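Local coordinates for protein probable thiosulfate sulfurtransferase (Thermus thermophilus, PDB 2EG4) that probably transfers sulfur from thiosulfate to an acceptor such as cyanide, as in rhodaneses, and binds a zinc ion, at residues Pro149-Ser161 / Met218-Pro230. Sequence-based numbering, arbitrary orientation.
With ZN (zinc ion), chain C; SO4 (sulfate ion), chain E.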
# COMPACT_ATOMS: atom_id res chain seq x y z
N PRO A 149 1.43 -14.30 -12.16
CA PRO A 149 0.76 -15.12 -11.15
C PRO A 149 -0.37 -15.93 -11.80
O PRO A 149 -0.96 -15.49 -12.79
CB PRO A 149 0.28 -14.09 -10.13
CG PRO A 149 0.07 -12.86 -10.96
CD PRO A 149 1.27 -12.86 -11.87
N PRO A 150 -0.68 -17.12 -11.26
CA PRO A 150 -1.73 -18.00 -11.79
C PRO A 150 -3.14 -17.42 -11.83
O PRO A 150 -4.00 -17.89 -12.58
CB PRO A 150 -1.62 -19.24 -10.90
CG PRO A 150 -1.13 -18.69 -9.61
CD PRO A 150 -0.08 -17.70 -10.05
N CYS A 151 -3.40 -16.39 -11.02
CA CYS A 151 -4.71 -15.77 -11.01
C CYS A 151 -4.90 -14.86 -12.23
O CYS A 151 -6.00 -14.37 -12.49
CB CYS A 151 -4.89 -14.96 -9.73
SG CYS A 151 -3.58 -13.74 -9.50
N CYS A 152 -3.82 -14.63 -12.99
CA CYS A 152 -3.91 -13.76 -14.17
C CYS A 152 -3.84 -14.55 -15.50
O CYS A 152 -3.32 -15.66 -15.53
CB CYS A 152 -2.79 -12.70 -14.14
SG CYS A 152 -3.11 -11.23 -13.06
N PRO A 153 -4.36 -13.98 -16.60
CA PRO A 153 -4.37 -14.63 -17.93
C PRO A 153 -3.02 -14.86 -18.61
O PRO A 153 -2.84 -15.88 -19.28
CB PRO A 153 -5.24 -13.69 -18.77
CG PRO A 153 -6.12 -13.05 -17.78
CD PRO A 153 -5.21 -12.78 -16.61
N ARG A 154 -2.09 -13.93 -18.46
CA ARG A 154 -0.79 -14.05 -19.13
C ARG A 154 0.21 -13.05 -18.58
O ARG A 154 -0.11 -12.26 -17.68
CB ARG A 154 -0.98 -13.79 -20.62
CG ARG A 154 -1.72 -12.50 -20.88
CD ARG A 154 -2.03 -12.31 -22.36
NE ARG A 154 -2.87 -11.13 -22.58
CZ ARG A 154 -2.55 -9.91 -22.16
NH1 ARG A 154 -1.41 -9.72 -21.51
NH2 ARG A 154 -3.36 -8.89 -22.41
N GLY A 155 1.43 -13.09 -19.11
CA GLY A 155 2.46 -12.17 -18.68
C GLY A 155 2.36 -10.86 -19.45
O GLY A 155 1.96 -10.83 -20.62
N GLY A 156 2.72 -9.76 -18.81
CA GLY A 156 2.64 -8.50 -19.51
C GLY A 156 2.81 -7.31 -18.60
O GLY A 156 2.91 -7.46 -17.39
N ARG A 157 2.84 -6.14 -19.22
CA ARG A 157 3.00 -4.87 -18.53
C ARG A 157 2.12 -3.85 -19.21
O ARG A 157 1.63 -4.07 -20.33
CB ARG A 157 4.46 -4.40 -18.63
CG ARG A 157 4.90 -4.23 -20.08
CD ARG A 157 6.24 -3.49 -20.20
NE ARG A 157 6.66 -3.35 -21.60
CZ ARG A 157 7.22 -4.31 -22.32
NH1 ARG A 157 7.45 -5.50 -21.78
NH2 ARG A 157 7.57 -4.09 -23.58
N ILE A 158 1.89 -2.73 -18.54
CA ILE A 158 1.09 -1.67 -19.10
C ILE A 158 2.01 -1.04 -20.16
O ILE A 158 3.16 -0.75 -19.88
CB ILE A 158 0.68 -0.66 -17.99
CG1 ILE A 158 -0.34 -1.34 -17.07
CG2 ILE A 158 0.08 0.62 -18.60
CD1 ILE A 158 -0.70 -0.54 -15.84
N PRO A 159 1.50 -0.87 -21.39
CA PRO A 159 2.33 -0.28 -22.46
C PRO A 159 2.89 1.08 -22.08
O PRO A 159 2.18 1.92 -21.53
CB PRO A 159 1.36 -0.20 -23.64
CG PRO A 159 0.35 -1.33 -23.35
CD PRO A 159 0.13 -1.13 -21.87
N GLY A 160 4.18 1.29 -22.36
CA GLY A 160 4.80 2.56 -22.06
C GLY A 160 5.40 2.71 -20.67
O GLY A 160 6.09 3.68 -20.38
N SER A 161 5.14 1.74 -19.80
CA SER A 161 5.68 1.82 -18.44
C SER A 161 7.18 1.53 -18.39
O SER A 161 7.73 0.90 -19.30
CB SER A 161 4.95 0.82 -17.54
OG SER A 161 5.16 -0.49 -18.02
N MET A 218 -1.80 -4.63 -12.18
CA MET A 218 -1.87 -5.57 -13.31
C MET A 218 -3.02 -6.58 -13.25
O MET A 218 -3.57 -6.97 -14.29
CB MET A 218 -0.52 -6.30 -13.45
CG MET A 218 -0.10 -6.58 -14.88
SD MET A 218 0.09 -5.08 -15.93
CE MET A 218 -0.33 -5.81 -17.49
N HIS A 219 -3.41 -7.02 -12.06
CA HIS A 219 -4.53 -7.96 -11.99
C HIS A 219 -5.78 -7.29 -12.57
O HIS A 219 -6.43 -7.85 -13.46
CB HIS A 219 -4.79 -8.40 -10.54
CG HIS A 219 -5.80 -9.49 -10.42
ND1 HIS A 219 -5.47 -10.82 -10.49
CD2 HIS A 219 -7.15 -9.44 -10.27
CE1 HIS A 219 -6.57 -11.55 -10.40
NE2 HIS A 219 -7.60 -10.74 -10.27
N GLU A 220 -6.10 -6.09 -12.11
CA GLU A 220 -7.29 -5.42 -12.64
C GLU A 220 -7.13 -5.12 -14.11
O GLU A 220 -8.04 -5.34 -14.90
CB GLU A 220 -7.56 -4.12 -11.90
CG GLU A 220 -8.75 -3.40 -12.49
CD GLU A 220 -8.93 -2.03 -11.92
OE1 GLU A 220 -7.92 -1.29 -11.80
OE2 GLU A 220 -10.09 -1.67 -11.62
N TRP A 221 -5.95 -4.62 -14.49
CA TRP A 221 -5.69 -4.25 -15.88
C TRP A 221 -6.00 -5.40 -16.83
O TRP A 221 -6.63 -5.21 -17.87
CB TRP A 221 -4.23 -3.79 -16.03
CG TRP A 221 -3.89 -3.18 -17.39
CD1 TRP A 221 -3.46 -3.84 -18.51
CD2 TRP A 221 -3.96 -1.79 -17.74
NE1 TRP A 221 -3.25 -2.94 -19.54
CE2 TRP A 221 -3.55 -1.67 -19.10
CE3 TRP A 221 -4.32 -0.63 -17.05
CZ2 TRP A 221 -3.50 -0.44 -19.77
CZ3 TRP A 221 -4.27 0.60 -17.71
CH2 TRP A 221 -3.86 0.68 -19.06
N LEU A 222 -5.58 -6.60 -16.46
CA LEU A 222 -5.84 -7.77 -17.31
C LEU A 222 -7.31 -8.21 -17.24
O LEU A 222 -7.88 -8.59 -18.26
CB LEU A 222 -4.93 -8.93 -16.90
CG LEU A 222 -3.44 -8.74 -17.25
CD1 LEU A 222 -2.61 -9.88 -16.69
CD2 LEU A 222 -3.29 -8.66 -18.79
N GLN A 223 -7.92 -8.15 -16.07
CA GLN A 223 -9.33 -8.55 -15.98
C GLN A 223 -10.18 -7.66 -16.89
O GLN A 223 -11.16 -8.12 -17.49
CB GLN A 223 -9.82 -8.45 -14.53
CG GLN A 223 -9.30 -9.58 -13.65
CD GLN A 223 -9.60 -10.96 -14.23
OE1 GLN A 223 -10.74 -11.25 -14.62
NE2 GLN A 223 -8.58 -11.82 -14.29
N GLU A 224 -9.80 -6.40 -17.00
CA GLU A 224 -10.53 -5.43 -17.83
C GLU A 224 -10.28 -5.60 -19.33
O GLU A 224 -11.00 -5.04 -20.14
CB GLU A 224 -10.15 -4.01 -17.42
CG GLU A 224 -10.75 -3.56 -16.08
CD GLU A 224 -12.25 -3.35 -16.20
OE1 GLU A 224 -12.69 -2.72 -17.17
OE2 GLU A 224 -12.99 -3.82 -15.31
N GLY A 225 -9.26 -6.37 -19.69
CA GLY A 225 -8.96 -6.58 -21.10
C GLY A 225 -8.25 -5.43 -21.79
O GLY A 225 -8.29 -5.30 -23.02
N LEU A 226 -7.59 -4.60 -21.00
CA LEU A 226 -6.86 -3.44 -21.53
C LEU A 226 -5.58 -3.92 -22.22
O LEU A 226 -5.06 -4.99 -21.90
CB LEU A 226 -6.55 -2.48 -20.38
CG LEU A 226 -7.87 -1.93 -19.83
CD1 LEU A 226 -7.65 -1.30 -18.46
CD2 LEU A 226 -8.41 -0.89 -20.80
N PRO A 227 -5.06 -3.12 -23.17
CA PRO A 227 -3.84 -3.44 -23.93
C PRO A 227 -2.61 -3.71 -23.08
O PRO A 227 -2.36 -3.02 -22.09
CB PRO A 227 -3.66 -2.21 -24.82
CG PRO A 227 -5.02 -1.58 -24.88
CD PRO A 227 -5.54 -1.77 -23.48
N THR A 228 -1.83 -4.71 -23.45
CA THR A 228 -0.61 -5.02 -22.71
C THR A 228 0.54 -5.40 -23.63
O THR A 228 0.33 -5.79 -24.78
CB THR A 228 -0.81 -6.15 -21.68
OG1 THR A 228 -1.05 -7.40 -22.36
CG2 THR A 228 -2.01 -5.84 -20.78
N GLU A 229 1.76 -5.26 -23.12
CA GLU A 229 2.95 -5.62 -23.87
C GLU A 229 3.65 -6.73 -23.08
O GLU A 229 3.52 -6.82 -21.86
CB GLU A 229 3.90 -4.42 -24.02
CG GLU A 229 3.43 -3.34 -25.00
CD GLU A 229 2.97 -3.90 -26.33
OE1 GLU A 229 3.52 -4.91 -26.80
OE2 GLU A 229 2.03 -3.32 -26.93
N PRO A 230 4.36 -7.63 -23.78
CA PRO A 230 4.53 -7.65 -25.24
C PRO A 230 3.30 -8.22 -25.95
O PRO A 230 3.15 -7.97 -27.17
CB PRO A 230 5.76 -8.53 -25.43
CG PRO A 230 5.65 -9.50 -24.28
CD PRO A 230 5.26 -8.60 -23.13
OXT PRO A 230 2.50 -8.92 -25.29
ZN ZN C . -3.60 -11.79 -10.83
S SO4 E . 6.40 -0.72 -24.45
O1 SO4 E . 6.34 -1.93 -25.34
O2 SO4 E . 7.82 -0.29 -24.27
O3 SO4 E . 5.61 0.39 -25.09
O4 SO4 E . 5.80 -1.05 -23.11
O HOH W 1 1.22 -9.27 -22.84
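Ile-158 packs over one face of the Trp-221 indole: its CG1 sits 3.8 Å from the centroid of the five-membered ring, nearly on the ring normal, a CH-pi contact, while CD1 and CG2 approach the six-membered ring. Leu-226 CB sits on the opposite face, toward its rim. The indole is also pinned at its edge, since Trp-221 NE1 donates to Pro-227 O (2.7 Å, 161°), although that donor stands above the carbonyl plane. Next to Ile-158, the Met-218 chain bends at chi2 (60°), bringing SD to Ile-158 CG1 and laying CE against the backbone of Arg-157. This tight part runs on to Leu-222, whose CD1 packs on Cys-152 CB at 3.8 Å and whose CD2 lies over one face of the Arg-154 guanidinium. Arg-157 and Glu-229 add a single antiparallel, hydrogen-bonded pair, with Arg-157 N to Glu-229 O at 2.8 Å and Glu-229 N to Arg-157 O at 3.0 Å.

The Arg-157 guanidinium rests one face on Glu-229 CB and turns its edge to a sulfate, probably from the crystallisation liquor, donating from NE to O4 (2.9 Å, 164°) and from NH2 to O1; Gly-160 N also donates to O4. The grip is looser at exposed Arg-154, whose NH2 gives Thr-228 OG1 a weak, bent bond, and at the chain end, where one water joins that hydroxyl to Gly-155 O and Pro-230 OXT.

At the other end, Cys-151 SG, Cys-152 SG and His-219 ND1 (2.1 Å) bind zinc with His-192, which follows Cys-191 after strand 186-190, probably where rhodaneses carry their active-site loop. Zinc thus ties the loop before strand 162-163 to the start of helix 217-223 in the second rhodanese-like domain, a zinc site of two cysteines and two histidines.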